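Local structure of transcriptional activator PlcR protein (3U3W) at a contact of chain A with DNA. The protein activates transcription of virulence genes as a quorum-sensing regulator, binding DNA through a helix-turn-helix domain in response to the signal peptide PapR. Coordinates in Å, arbitrary orientation; residue numbers count along the deposited sequence, not the author numbering.

A contact of chain A with DNA. Residues 29, 33, 36, 42-45, 48. With nucleotides of chain B.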
ATOM      1  N   CYS A  29     -17.858 -15.006 -21.743  1.00 43.56           N
ATOM      2  CA  CYS A  29     -19.295 -15.287 -21.776  1.00 45.44           C
ATOM      3  C   CYS A  29     -19.873 -14.812 -23.102  1.00 46.57           C
ATOM      4  O   CYS A  29     -19.148 -14.314 -23.961  1.00 44.79           O
ATOM      5  CB  CYS A  29     -20.001 -14.555 -20.634  1.00 44.76           C
ATOM      6  SG  CYS A  29     -19.763 -12.737 -20.698  1.00 49.43           S
ATOM      7  N   GLU A  33     -24.993 -11.589 -22.416  1.00 43.31           N
ATOM      8  CA  GLU A  33     -24.856 -11.571 -20.960  1.00 45.23           C
ATOM      9  C   GLU A  33     -24.136 -10.308 -20.490  1.00 49.72           C
ATOM     10  O   GLU A  33     -24.455  -9.769 -19.436  1.00 45.76           O
ATOM     11  CB  GLU A  33     -24.115 -12.815 -20.465  1.00 42.94           C
ATOM     12  CG  GLU A  33     -23.907 -12.888 -18.960  1.00 38.04           C
ATOM     13  CD  GLU A  33     -25.200 -13.098 -18.186  1.00 58.96           C
ATOM     14  OE1 GLU A  33     -26.285 -13.078 -18.810  1.00 41.91           O
ATOM     15  OE2 GLU A  33     -25.127 -13.280 -16.947  1.00 60.40           O
ATOM     16  N   ARG A  36     -26.822  -7.794 -20.534  1.00 43.30           N
ATOM     17  CA  ARG A  36     -27.698  -7.913 -19.383  1.00 47.18           C
ATOM     18  C   ARG A  36     -27.010  -7.473 -18.090  1.00 50.52           C
ATOM     19  O   ARG A  36     -27.660  -6.940 -17.193  1.00 49.25           O
ATOM     20  CB  ARG A  36     -28.251  -9.333 -19.256  1.00 45.66           C
ATOM     21  CG  ARG A  36     -29.292  -9.709 -20.306  1.00 50.92           C
ATOM     22  CD  ARG A  36     -30.055 -10.942 -19.853  1.00 57.00           C
ATOM     23  NE  ARG A  36     -30.589 -11.731 -20.957  1.00 58.90           N
ATOM     24  CZ  ARG A  36     -31.819 -11.600 -21.440  1.00 68.00           C
ATOM     25  NH1 ARG A  36     -32.645 -10.697 -20.924  1.00 76.03           N
ATOM     26  NH2 ARG A  36     -32.221 -12.370 -22.438  1.00 63.85           N
ATOM     27  N   VAL A  42     -28.931  -8.336 -14.008  1.00 47.19           N
ATOM     28  CA  VAL A  42     -28.263  -9.530 -13.561  1.00 48.09           C
ATOM     29  C   VAL A  42     -27.015  -9.191 -12.755  1.00 45.26           C
ATOM     30  O   VAL A  42     -26.309  -8.238 -13.064  1.00 41.77           O
ATOM     31  CB  VAL A  42     -27.899 -10.407 -14.783  1.00 49.94           C
ATOM     32  CG1 VAL A  42     -26.535 -11.024 -14.617  1.00 41.00           C
ATOM     33  CG2 VAL A  42     -28.966 -11.469 -15.013  1.00 44.21           C
ATOM     34  N   TYR A  43     -26.774  -9.960 -11.703  1.00 39.61           N
ATOM     35  CA  TYR A  43     -25.475  -9.985 -11.053  1.00 49.97           C
ATOM     36  C   TYR A  43     -24.640 -11.063 -11.737  1.00 52.63           C
ATOM     37  O   TYR A  43     -25.124 -12.174 -11.962  1.00 50.34           O
ATOM     38  CB  TYR A  43     -25.613 -10.342  -9.572  1.00 54.82           C
ATOM     39  CG  TYR A  43     -26.013  -9.208  -8.654  1.00 70.79           C
ATOM     40  CD1 TYR A  43     -26.094  -7.895  -9.110  1.00 62.63           C
ATOM     41  CD2 TYR A  43     -26.288  -9.455  -7.314  1.00 71.43           C
ATOM     42  CE1 TYR A  43     -26.458  -6.866  -8.255  1.00 69.68           C
ATOM     43  CE2 TYR A  43     -26.645  -8.439  -6.456  1.00 76.68           C
ATOM     44  CZ  TYR A  43     -26.733  -7.147  -6.924  1.00 79.61           C
ATOM     45  OH  TYR A  43     -27.098  -6.146  -6.042  1.00 72.65           O
ATOM     46  N   PRO A  44     -23.382 -10.748 -12.067  1.00 36.23           N
ATOM     47  CA  PRO A  44     -22.522 -11.751 -12.695  1.00 45.36           C
ATOM     48  C   PRO A  44     -21.874 -12.673 -11.662  1.00 41.65           C
ATOM     49  O   PRO A  44     -21.645 -12.261 -10.531  1.00 44.69           O
ATOM     50  CB  PRO A  44     -21.456 -10.900 -13.392  1.00 40.16           C
ATOM     51  CG  PRO A  44     -21.321  -9.699 -12.499  1.00 51.37           C
ATOM     52  CD  PRO A  44     -22.719  -9.434 -11.962  1.00 51.37           C
ATOM     53  N   SER A  45     -21.593 -13.911 -12.060  1.00 45.70           N
ATOM     54  CA  SER A  45     -20.867 -14.861 -11.211  1.00 56.24           C
ATOM     55  C   SER A  45     -19.383 -14.510 -11.091  1.00 41.50           C
ATOM     56  O   SER A  45     -18.873 -13.657 -11.820  1.00 38.85           O
ATOM     57  CB  SER A  45     -21.019 -16.291 -11.740  1.00 46.39           C
ATOM     58  OG  SER A  45     -21.795 -16.323 -12.928  1.00 64.68           O
ATOM     59  N   ILE A  48     -17.202 -14.878 -14.449  1.00 45.84           N
ATOM     60  CA  ILE A  48     -17.461 -13.768 -15.365  1.00 42.01           C
ATOM     61  C   ILE A  48     -16.963 -12.397 -14.870  1.00 40.95           C
ATOM     62  O   ILE A  48     -16.414 -11.618 -15.654  1.00 39.56           O
ATOM     63  CB  ILE A  48     -18.948 -13.711 -15.763  1.00 42.45           C
ATOM     64  CG1 ILE A  48     -19.346 -15.037 -16.426  1.00 46.79           C
ATOM     65  CG2 ILE A  48     -19.216 -12.531 -16.687  1.00 32.37           C
ATOM     66  CD1 ILE A  48     -20.769 -15.102 -16.940  1.00 35.96           C
TER
ATOM     67  P    DT B  11     -29.510 -12.786 -11.027  1.00 52.87           P
ATOM     68  OP1  DT B  11     -28.444 -11.887 -10.541  1.00 54.74           O
ATOM     69  OP2  DT B  11     -30.613 -12.249 -11.848  1.00 55.59           O
ATOM     70  O5'  DT B  11     -28.859 -13.984 -11.884  1.00 47.68           O
ATOM     71  C5'  DT B  11     -27.551 -14.509 -11.640  1.00 53.12           C
ATOM     72  C4'  DT B  11     -27.090 -15.360 -12.818  1.00 53.54           C
ATOM     73  O4'  DT B  11     -28.143 -16.320 -13.058  1.00 51.21           O
ATOM     74  C3'  DT B  11     -26.949 -14.635 -14.155  1.00 53.55           C
ATOM     75  O3'  DT B  11     -25.658 -13.991 -14.390  1.00 63.31           O
ATOM     76  C2'  DT B  11     -27.313 -15.677 -15.204  1.00 58.88           C
ATOM     77  C1'  DT B  11     -28.137 -16.689 -14.419  1.00 55.50           C
ATOM     78  N1   DT B  11     -29.532 -16.806 -14.890  1.00 60.79           N
ATOM     79  C2   DT B  11     -29.786 -17.787 -15.818  1.00 58.35           C
ATOM     80  O2   DT B  11     -28.921 -18.533 -16.244  1.00 54.59           O
ATOM     81  N3   DT B  11     -31.094 -17.859 -16.219  1.00 65.61           N
ATOM     82  C4   DT B  11     -32.142 -17.067 -15.790  1.00 64.94           C
ATOM     83  O4   DT B  11     -33.278 -17.229 -16.218  1.00 59.89           O
ATOM     84  C5   DT B  11     -31.801 -16.051 -14.820  1.00 59.36           C
ATOM     85  C7   DT B  11     -32.863 -15.130 -14.294  1.00 50.22           C
ATOM     86  C6   DT B  11     -30.523 -15.967 -14.421  1.00 48.83           C
ATOM     87  P    DT B  12     -24.335 -14.854 -14.702  1.00 53.43           P
ATOM     88  OP1  DT B  12     -24.168 -15.842 -13.622  1.00 75.04           O
ATOM     89  OP2  DT B  12     -23.248 -13.914 -15.018  1.00 58.54           O
ATOM     90  O5'  DT B  12     -24.683 -15.636 -16.051  1.00 61.70           O
ATOM     91  C5'  DT B  12     -24.165 -16.949 -16.227  1.00 52.71           C
ATOM     92  C4'  DT B  12     -24.672 -17.569 -17.514  1.00 49.22           C
ATOM     93  O4'  DT B  12     -26.123 -17.566 -17.529  1.00 54.00           O
ATOM     94  C3'  DT B  12     -24.218 -16.892 -18.811  1.00 49.66           C
ATOM     95  O3'  DT B  12     -23.354 -17.846 -19.450  1.00 48.44           O
ATOM     96  C2'  DT B  12     -25.519 -16.569 -19.569  1.00 45.79           C
ATOM     97  C1'  DT B  12     -26.542 -17.473 -18.875  1.00 52.38           C
ATOM     98  N1   DT B  12     -27.955 -16.999 -18.861  1.00 58.86           N
ATOM     99  C2   DT B  12     -28.927 -17.803 -19.412  1.00 56.29           C
ATOM    100  O2   DT B  12     -28.687 -18.878 -19.924  1.00 59.73           O
ATOM    101  N3   DT B  12     -30.199 -17.300 -19.343  1.00 57.41           N
ATOM    102  C4   DT B  12     -30.592 -16.100 -18.787  1.00 54.95           C
ATOM    103  O4   DT B  12     -31.766 -15.749 -18.785  1.00 55.76           O
ATOM    104  C5   DT B  12     -29.528 -15.301 -18.220  1.00 59.38           C
ATOM    105  C7   DT B  12     -29.822 -13.973 -17.581  1.00 48.27           C
ATOM    106  C6   DT B  12     -28.278 -15.787 -18.282  1.00 57.38           C
ATOM    107  P    DG B  13     -22.676 -17.532 -20.880  1.00 51.60           P
ATOM    108  OP1  DG B  13     -21.305 -18.104 -20.866  1.00 55.82           O
ATOM    109  OP2  DG B  13     -22.848 -16.086 -21.180  1.00 44.38           O
ATOM    110  O5'  DG B  13     -23.574 -18.362 -21.904  1.00 46.83           O
ATOM    111  C5'  DG B  13     -23.774 -19.760 -21.735  1.00 48.89           C
ATOM    112  C4'  DG B  13     -24.631 -20.303 -22.867  1.00 68.36           C
ATOM    113  O4'  DG B  13     -26.006 -19.856 -22.736  1.00 67.16           O
ATOM    114  C3'  DG B  13     -24.205 -19.909 -24.276  1.00 62.17           C
ATOM    115  O3'  DG B  13     -24.392 -21.039 -25.109  1.00 74.23           O
ATOM    116  C2'  DG B  13     -25.147 -18.766 -24.644  1.00 53.01           C
ATOM    117  C1'  DG B  13     -26.414 -19.120 -23.874  1.00 65.62           C
ATOM    118  N9   DG B  13     -27.159 -17.972 -23.366  1.00 69.61           N
ATOM    119  C8   DG B  13     -26.659 -16.862 -22.716  1.00 77.85           C
ATOM    120  N7   DG B  13     -27.570 -15.992 -22.355  1.00 75.44           N
ATOM    121  C5   DG B  13     -28.756 -16.570 -22.790  1.00 69.98           C
ATOM    122  C6   DG B  13     -30.079 -16.093 -22.678  1.00 65.34           C
ATOM    123  O6   DG B  13     -30.471 -15.036 -22.158  1.00 71.66           O
ATOM    124  N1   DG B  13     -30.982 -16.985 -23.253  1.00 73.66           N
ATOM    125  C2   DG B  13     -30.644 -18.185 -23.853  1.00 81.97           C
ATOM    126  N2   DG B  13     -31.657 -18.916 -24.351  1.00 87.87           N
ATOM    127  N3   DG B  13     -29.403 -18.646 -23.959  1.00 61.73           N
ATOM    128  C4   DG B  13     -28.519 -17.786 -23.409  1.00 69.07           C
TER
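Arg36 reaches the base of DG13: its NH2 donates a hydrogen bond to the guanine carbonyl O6 at 3.2 Å. The bond is long and bent (139° at H), with O6 tilted 26° out of the guanidinium plane, a loose grip. The side chain runs extended from CG to NE, and its CD passes 3.8 Å from C7, the 5-methyl of DT12. Val42 meets that same methyl with CG2 at 3.7 Å, while CG1 lies against the sugar of DT11. These methyl contacts in the major groove may help favour thymine, and the Arg36 bond may add a guanine contact. Helix 31-38, carrying Glu33 and Arg36, is the recognition helix of the helix-turn-helix.

The loop ahead of helix 46-56 grips the backbone of the same strand. Tyr43 N donates to OP1 of the DT11 phosphate at 2.8 Å, its ring pointing away from the strand. Ser45 OG donates to OP1 of DT12 at 2.5 Å from an unusual, eclipsed chi1, with a weak bond from Ser45 N to OP2. Ile48, on the first turn of helix 46-56, brings its CD1 tip to OP2 and to the C5' carbon of the DT12 sugar.

Glu33 has CG anti to the backbone N (chi1 179°); the bend at chi2 lays its carboxylate along the DT12 sugar, CD 3.7 Å from C2', with OE1 facing the base edge at C6. OE2 clashes with acceptor-only backbone oxygens, which carries no binding role. Beside it, Cys29 presents CB, not SG, to the DG13 phosphate, 3.3 Å from OP2.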